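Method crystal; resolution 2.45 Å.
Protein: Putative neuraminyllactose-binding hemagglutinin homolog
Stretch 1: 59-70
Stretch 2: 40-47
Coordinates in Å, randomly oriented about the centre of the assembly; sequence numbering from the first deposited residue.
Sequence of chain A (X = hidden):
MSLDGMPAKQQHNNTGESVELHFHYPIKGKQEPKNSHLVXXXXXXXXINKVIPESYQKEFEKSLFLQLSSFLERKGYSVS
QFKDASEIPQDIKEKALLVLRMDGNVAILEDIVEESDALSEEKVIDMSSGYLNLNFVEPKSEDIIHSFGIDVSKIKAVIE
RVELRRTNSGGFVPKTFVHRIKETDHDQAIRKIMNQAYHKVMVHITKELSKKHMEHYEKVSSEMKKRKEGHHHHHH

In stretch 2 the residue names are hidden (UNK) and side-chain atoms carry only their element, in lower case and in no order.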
ATOM      1  N   GLU A  59     -17.658  -6.379   1.680  1.00 53.56           N
ATOM      2  CA  GLU A  59     -18.529  -5.544   2.460  1.00 53.47           C
ATOM      3  C   GLU A  59     -18.016  -4.084   2.503  1.00 53.53           C
ATOM      4  O   GLU A  59     -18.804  -3.131   2.482  1.00 52.75           O
ATOM      5  CB  GLU A  59     -18.692  -6.205   3.819  1.00 54.00           C
ATOM      6  CG  GLU A  59     -18.727  -5.322   5.006  1.00 58.97           C
ATOM      7  CD  GLU A  59     -20.092  -5.187   5.585  1.00 66.40           C
ATOM      8  OE1 GLU A  59     -21.063  -5.055   4.789  1.00 71.98           O
ATOM      9  OE2 GLU A  59     -20.189  -5.182   6.842  1.00 68.33           O
ATOM     10  N   PHE A  60     -16.694  -3.928   2.544  1.00 53.39           N
ATOM     11  CA  PHE A  60     -16.027  -2.644   2.326  1.00 53.49           C
ATOM     12  C   PHE A  60     -16.339  -2.061   0.926  1.00 54.42           C
ATOM     13  O   PHE A  60     -16.647  -0.879   0.809  1.00 55.20           O
ATOM     14  CB  PHE A  60     -14.507  -2.817   2.538  1.00 51.58           C
ATOM     15  CG  PHE A  60     -13.744  -1.540   2.686  1.00 49.62           C
ATOM     16  CD1 PHE A  60     -13.247  -1.145   3.934  1.00 48.57           C
ATOM     17  CD2 PHE A  60     -13.451  -0.755   1.584  1.00 45.02           C
ATOM     18  CE1 PHE A  60     -12.497   0.036   4.071  1.00 48.46           C
ATOM     19  CE2 PHE A  60     -12.712   0.417   1.729  1.00 46.72           C
ATOM     20  CZ  PHE A  60     -12.227   0.814   2.960  1.00 47.97           C
ATOM     21  N   GLU A  61     -16.253  -2.863  -0.127  1.00 55.22           N
ATOM     22  CA  GLU A  61     -16.617  -2.377  -1.476  1.00 57.23           C
ATOM     23  C   GLU A  61     -18.116  -2.092  -1.643  1.00 58.61           C
ATOM     24  O   GLU A  61     -18.480  -1.173  -2.376  1.00 59.74           O
ATOM     25  CB  GLU A  61     -16.234  -3.365  -2.568  1.00 56.32           C
ATOM     26  CG  GLU A  61     -14.782  -3.411  -2.890  1.00 57.34           C
ATOM     27  CD  GLU A  61     -14.398  -4.660  -3.696  1.00 56.63           C
ATOM     28  OE1 GLU A  61     -15.226  -5.576  -3.870  1.00 57.55           O
ATOM     29  OE2 GLU A  61     -13.259  -4.721  -4.161  1.00 53.70           O
ATOM     30  N   LYS A  62     -18.969  -2.891  -0.997  1.00 59.74           N
ATOM     31  CA  LYS A  62     -20.420  -2.755  -1.128  1.00 61.13           C
ATOM     32  C   LYS A  62     -20.880  -1.526  -0.381  1.00 60.10           C
ATOM     33  O   LYS A  62     -21.679  -0.762  -0.894  1.00 60.53           O
ATOM     34  CB  LYS A  62     -21.179  -4.022  -0.646  1.00 62.03           C
ATOM     35  CG  LYS A  62     -22.602  -3.771   0.014  1.00 63.60           C
ATOM     36  CD  LYS A  62     -23.415  -5.077   0.313  1.00 64.83           C
ATOM     37  CE  LYS A  62     -24.359  -4.952   1.546  1.00 68.44           C
ATOM     38  NZ  LYS A  62     -23.586  -4.953   2.862  1.00 71.50           N
ATOM     39  N   SER A  63     -20.374  -1.314   0.826  1.00 59.69           N
ATOM     40  CA  SER A  63     -20.790  -0.156   1.593  1.00 58.98           C
ATOM     41  C   SER A  63     -20.456   1.184   0.934  1.00 58.85           C
ATOM     42  O   SER A  63     -21.270   2.097   0.981  1.00 59.30           O
ATOM     43  CB  SER A  63     -20.250  -0.228   3.002  1.00 58.96           C
ATOM     44  OG  SER A  63     -20.670  -1.449   3.569  1.00 59.53           O
ATOM     45  N   LEU A  64     -19.281   1.289   0.314  1.00 58.41           N
ATOM     46  CA  LEU A  64     -18.802   2.540  -0.293  1.00 57.94           C
ATOM     47  C   LEU A  64     -19.695   2.882  -1.465  1.00 58.10           C
ATOM     48  O   LEU A  64     -20.037   4.031  -1.719  1.00 56.85           O
ATOM     49  CB  LEU A  64     -17.341   2.411  -0.785  1.00 57.33           C
ATOM     50  CG  LEU A  64     -16.138   2.530   0.159  1.00 57.00           C
ATOM     51  CD1 LEU A  64     -14.831   2.488  -0.645  1.00 55.74           C
ATOM     52  CD2 LEU A  64     -16.161   3.835   0.981  1.00 56.00           C
ATOM     53  N   PHE A  65     -20.073   1.831  -2.170  1.00 59.37           N
ATOM     54  CA  PHE A  65     -20.865   1.919  -3.372  1.00 59.99           C
ATOM     55  C   PHE A  65     -22.271   2.451  -3.038  1.00 59.90           C
ATOM     56  O   PHE A  65     -22.770   3.373  -3.688  1.00 60.80           O
ATOM     57  CB  PHE A  65     -20.897   0.523  -3.963  1.00 60.99           C
ATOM     58  CG  PHE A  65     -21.417   0.451  -5.350  1.00 61.90           C
ATOM     59  CD1 PHE A  65     -21.099   1.424  -6.282  1.00 63.49           C
ATOM     60  CD2 PHE A  65     -22.219  -0.616  -5.730  1.00 63.03           C
ATOM     61  CE1 PHE A  65     -21.583   1.347  -7.588  1.00 62.79           C
ATOM     62  CE2 PHE A  65     -22.713  -0.707  -7.021  1.00 65.09           C
ATOM     63  CZ  PHE A  65     -22.398   0.274  -7.961  1.00 63.46           C
ATOM     64  N   LEU A  66     -22.894   1.917  -1.998  1.00 59.52           N
ATOM     65  CA  LEU A  66     -24.279   2.274  -1.718  1.00 58.88           C
ATOM     66  C   LEU A  66     -24.299   3.645  -1.095  1.00 59.19           C
ATOM     67  O   LEU A  66     -25.074   4.511  -1.505  1.00 59.88           O
ATOM     68  CB  LEU A  66     -24.972   1.252  -0.810  1.00 58.78           C
ATOM     69  CG  LEU A  66     -25.084  -0.212  -1.283  1.00 57.42           C
ATOM     70  CD1 LEU A  66     -25.620  -1.048  -0.151  1.00 53.15           C
ATOM     71  CD2 LEU A  66     -25.956  -0.377  -2.533  1.00 54.32           C
ATOM     72  N   GLN A  67     -23.411   3.852  -0.136  1.00 59.19           N
ATOM     73  CA  GLN A  67     -23.267   5.128   0.509  1.00 59.77           C
ATOM     74  C   GLN A  67     -22.934   6.285  -0.425  1.00 60.26           C
ATOM     75  O   GLN A  67     -23.436   7.384  -0.252  1.00 61.03           O
ATOM     76  CB  GLN A  67     -22.235   5.025   1.589  1.00 60.07           C
ATOM     77  CG  GLN A  67     -22.672   4.135   2.736  1.00 61.79           C
ATOM     78  CD  GLN A  67     -22.399   4.808   4.042  1.00 63.23           C
ATOM     79  OE1 GLN A  67     -21.326   4.628   4.635  1.00 63.51           O
ATOM     80  NE2 GLN A  67     -23.339   5.656   4.476  1.00 62.77           N
ATOM     81  N   LEU A  68     -22.076   6.053  -1.403  1.00 60.63           N
ATOM     82  CA  LEU A  68     -21.774   7.093  -2.354  1.00 60.91           C
ATOM     83  C   LEU A  68     -22.970   7.387  -3.240  1.00 61.33           C
ATOM     84  O   LEU A  68     -23.154   8.520  -3.665  1.00 60.58           O
ATOM     85  CB  LEU A  68     -20.552   6.751  -3.186  1.00 60.23           C
ATOM     86  CG  LEU A  68     -19.343   7.288  -2.461  1.00 61.35           C
ATOM     87  CD1 LEU A  68     -18.094   6.614  -3.008  1.00 61.44           C
ATOM     88  CD2 LEU A  68     -19.287   8.866  -2.553  1.00 62.39           C
ATOM     89  N   SER A  69     -23.765   6.366  -3.538  1.00 62.93           N
ATOM     90  CA  SER A  69     -25.035   6.614  -4.213  1.00 63.90           C
ATOM     91  C   SER A  69     -25.944   7.470  -3.313  1.00 64.14           C
ATOM     92  O   SER A  69     -26.441   8.500  -3.771  1.00 64.02           O
ATOM     93  CB  SER A  69     -25.686   5.321  -4.671  1.00 64.03           C
ATOM     94  OG  SER A  69     -24.933   4.763  -5.740  1.00 64.53           O
ATOM     95  N   SER A  70     -26.075   7.111  -2.031  1.00 64.63           N
ATOM     96  CA  SER A  70     -26.934   7.875  -1.092  1.00 65.49           C
ATOM     97  C   SER A  70     -26.495   9.297  -0.902  1.00 65.44           C
ATOM     98  O   SER A  70     -27.331  10.200  -0.842  1.00 66.40           O
ATOM     99  CB  SER A  70     -27.019   7.241   0.283  1.00 64.74           C
ATOM    100  OG  SER A  70     -27.750   6.052   0.184  1.00 68.42           O
ATOM    101  N   UNK A  40     -22.468   8.345 -13.303  1.00 65.30           N
ATOM    102  CA  UNK A  40     -22.319   6.902 -13.323  1.00 64.11           C
ATOM    103  C   UNK A  40     -21.344   6.463 -12.223  1.00 63.60           C
ATOM    104  O   UNK A  40     -20.229   6.969 -12.130  1.00 62.79           O
ATOM    105  c   UNK A  40     -21.802   6.430 -14.682  1.00 64.03           C
ATOM    106  c   UNK A  40     -21.597   4.935 -14.686  1.00 64.36           C
ATOM    107  c   UNK A  40     -22.762   6.793 -15.748  1.00 64.54           C
ATOM    108  N   UNK A  41     -21.777   5.523 -11.387  1.00 62.86           N
ATOM    109  CA  UNK A  41     -20.940   5.010 -10.316  1.00 62.10           C
ATOM    110  C   UNK A  41     -20.620   3.561 -10.590  1.00 61.61           C
ATOM    111  O   UNK A  41     -21.527   2.758 -10.733  1.00 61.83           O
ATOM    112  c   UNK A  41     -21.587   5.040  -6.499  1.00 60.01           C
ATOM    113  c   UNK A  41     -20.777   5.231  -7.766  1.00 62.50           C
ATOM    114  c   UNK A  41     -21.669   5.142  -8.992  1.00 62.69           C
ATOM    115  c   UNK A  41     -20.113   6.587  -7.787  1.00 62.90           C
ATOM    116  N   UNK A  42     -19.337   3.238 -10.691  1.00 60.90           N
ATOM    117  CA  UNK A  42     -18.871   1.869 -10.945  1.00 60.34           C
ATOM    118  C   UNK A  42     -18.495   1.212  -9.614  1.00 60.64           C
ATOM    119  O   UNK A  42     -18.075   1.908  -8.698  1.00 60.49           O
ATOM    120  c   UNK A  42     -17.123   2.330 -14.327  1.00 64.41           C
ATOM    121  c   UNK A  42     -18.142   2.440 -13.247  1.00 61.44           C
ATOM    122  c   UNK A  42     -17.154   0.468 -12.155  1.00 57.81           C
ATOM    123  c   UNK A  42     -17.684   1.864 -11.917  1.00 59.92           C
ATOM    124  N   UNK A  43     -18.691  -0.105  -9.495  1.00 60.62           N
ATOM    125  CA  UNK A  43     -18.452  -0.807  -8.240  1.00 61.98           C
ATOM    126  C   UNK A  43     -16.950  -0.711  -7.956  1.00 60.47           C
ATOM    127  O   UNK A  43     -16.165  -1.023  -8.843  1.00 60.34           O
ATOM    128  c   UNK A  43     -18.985  -3.058  -6.971  1.00 64.95           C
ATOM    129  c   UNK A  43     -19.587  -4.490  -7.093  1.00 66.48           C
ATOM    130  c   UNK A  43     -18.915  -2.279  -8.329  1.00 61.79           C
ATOM    131  o   UNK A  43     -19.082  -5.314  -7.916  1.00 71.58           O
ATOM    132  o   UNK A  43     -20.544  -4.804  -6.333  1.00 72.03           O
ATOM    133  N   UNK A  44     -16.556  -0.270  -6.739  1.00 59.59           N
ATOM    134  CA  UNK A  44     -15.153  -0.032  -6.414  1.00 59.26           C
ATOM    135  C   UNK A  44     -14.378  -1.340  -6.430  1.00 58.26           C
ATOM    136  O   UNK A  44     -14.887  -2.361  -5.965  1.00 58.90           O
ATOM    137  c   UNK A  44     -15.202   0.509  -4.976  1.00 59.10           C
ATOM    138  c   UNK A  44     -17.405   0.014  -5.574  1.00 60.23           C
ATOM    139  c   UNK A  44     -16.555   1.004  -4.783  1.00 59.52           C
ATOM    140  N   UNK A  45     -13.185  -1.306  -7.004  1.00 56.91           N
ATOM    141  CA  UNK A  45     -12.247  -2.429  -6.999  1.00 56.37           C
ATOM    142  C   UNK A  45     -11.146  -2.198  -5.960  1.00 54.59           C
ATOM    143  O   UNK A  45     -10.228  -1.419  -6.220  1.00 54.66           O
ATOM    144  c   UNK A  45     -14.215  -4.231 -10.719  1.00 68.20           C
ATOM    145  c   UNK A  45     -11.604  -2.547  -8.378  1.00 57.01           C
ATOM    146  c   UNK A  45     -12.231  -3.573  -9.270  1.00 60.69           C
ATOM    147  n   UNK A  45     -15.688  -3.968 -10.824  1.00 69.53           N
ATOM    148  c   UNK A  45     -13.505  -3.078  -9.946  1.00 65.94           C
ATOM    149  N   UNK A  46     -11.261  -2.825  -4.787  1.00 52.31           N
ATOM    150  CA  UNK A  46     -10.275  -2.680  -3.716  1.00 50.77           C
ATOM    151  C   UNK A  46      -9.647  -4.034  -3.388  1.00 50.72           C
ATOM    152  O   UNK A  46     -10.282  -4.879  -2.782  1.00 50.55           O
ATOM    153  c   UNK A  46     -11.891  -0.952  -2.619  1.00 50.47           C
ATOM    154  c   UNK A  46     -10.882  -2.104  -2.390  1.00 50.72           C
ATOM    155  c   UNK A  46      -9.791  -1.714  -1.397  1.00 48.72           C
ATOM    156  c   UNK A  46     -11.330   0.335  -3.172  1.00 48.43           C
ATOM    157  N   UNK A  47      -8.405  -4.233  -3.798  1.00 50.69           N
ATOM    158  CA  UNK A  47      -7.639  -5.434  -3.484  1.00 51.18           C
ATOM    159  C   UNK A  47      -7.233  -5.455  -2.005  1.00 50.72           C
ATOM    160  O   UNK A  47      -7.219  -4.421  -1.350  1.00 50.31           O
ATOM    161  o   UNK A  47      -4.801  -6.876  -6.410  1.00 62.20           O
ATOM    162  o   UNK A  47      -5.115  -4.997  -7.577  1.00 63.88           O
ATOM    163  c   UNK A  47      -6.392  -5.488  -4.361  1.00 51.85           C
ATOM    164  c   UNK A  47      -5.449  -5.820  -6.672  1.00 60.74           C
ATOM    165  c   UNK A  47      -6.687  -5.535  -5.850  1.00 53.63           C
TER

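Position 40 carries three side-chain carbons, one bearing the other two. The fork at the first carbon makes it Val-40. Its side chain lies out of reach of the helix, but a beta-branched residue suits the extended strand, and this one is buried.

Position 41 has four carbons forked at the second, and one terminal carbon lies beside Phe-65, Leu-68 and Ser-69: the pattern is that of leucine. Leu-41 points toward the helix, and its CD2 reaches Phe-65 CD1 at 3.7 Å, Leu-68 CB at 3.9 Å and Ser-69 OG at 3.4 Å. A fork at CG, the second side-chain carbon, lets a methyl group reach across and fill the space between these helical side chains.

Position 42 also has four carbons, but forked at the first, with one arm two carbons long: Ile-42. Its CA-to-CB bond points away from the helix, as strand alternation predicts, and the side chain is buried without joining this contact closely.

Position 43 has three carbons, the third carrying two oxygens, and meets the ring of Phe-65, so it is Glu-43. Its CA lies over one face of the Phe-65 ring, 4.0 Å from the centroid, in a CH-pi contact. The side chain leaves sideways, its methylenes near the ring while the carboxylate remains in a partly exposed setting.

At position 44 three carbons close a ring onto the backbone N and rest against Leu-64 and Phe-65; the closure defines proline. Pro-44 packs its CD against Phe-65 CB at 3.9 Å and its CG against Leu-64 CB at 4.3 Å. This compact apolar ring suits the close approach, where its CA is 5.7 Å from Glu-61 CA.

Position 45 shows four carbons in a row ending in nitrogen: Lys-45. Pointing away from the helix, the long chain is exposed, and its amine is hydrogen-bonded elsewhere in the structure.

Position 46 again has four carbons forked at the first, one arm longer, meeting Glu-61 and Phe-60, hence Ile-46. It points toward the helix, with CG1 3.8 Å from Glu-61 CG and 4.5 Å from Phe-60 CD2. Its backbone N donates a hydrogen bond to Glu-61 OE2 at 2.8 Å, nearly straight at 168°.

Position 47 has three carbons, the third bearing two oxygens. Glu-47 points away, leaving its carboxylate free of the helix and partly exposed.

The segment runs roughly antiparallel to the helix. Leu-41, Pro-44 and Ile-46 supply the apolar packing, and Phe-65 sits among the first two and Glu-43. Glu-61 adds a polar anchor by accepting a backbone hydrogen bond, which uses the backbone N-H and so makes little demand on the side chain beyond leaving that N-H in place.

Stretch 2 40-47: VLIEPKIE
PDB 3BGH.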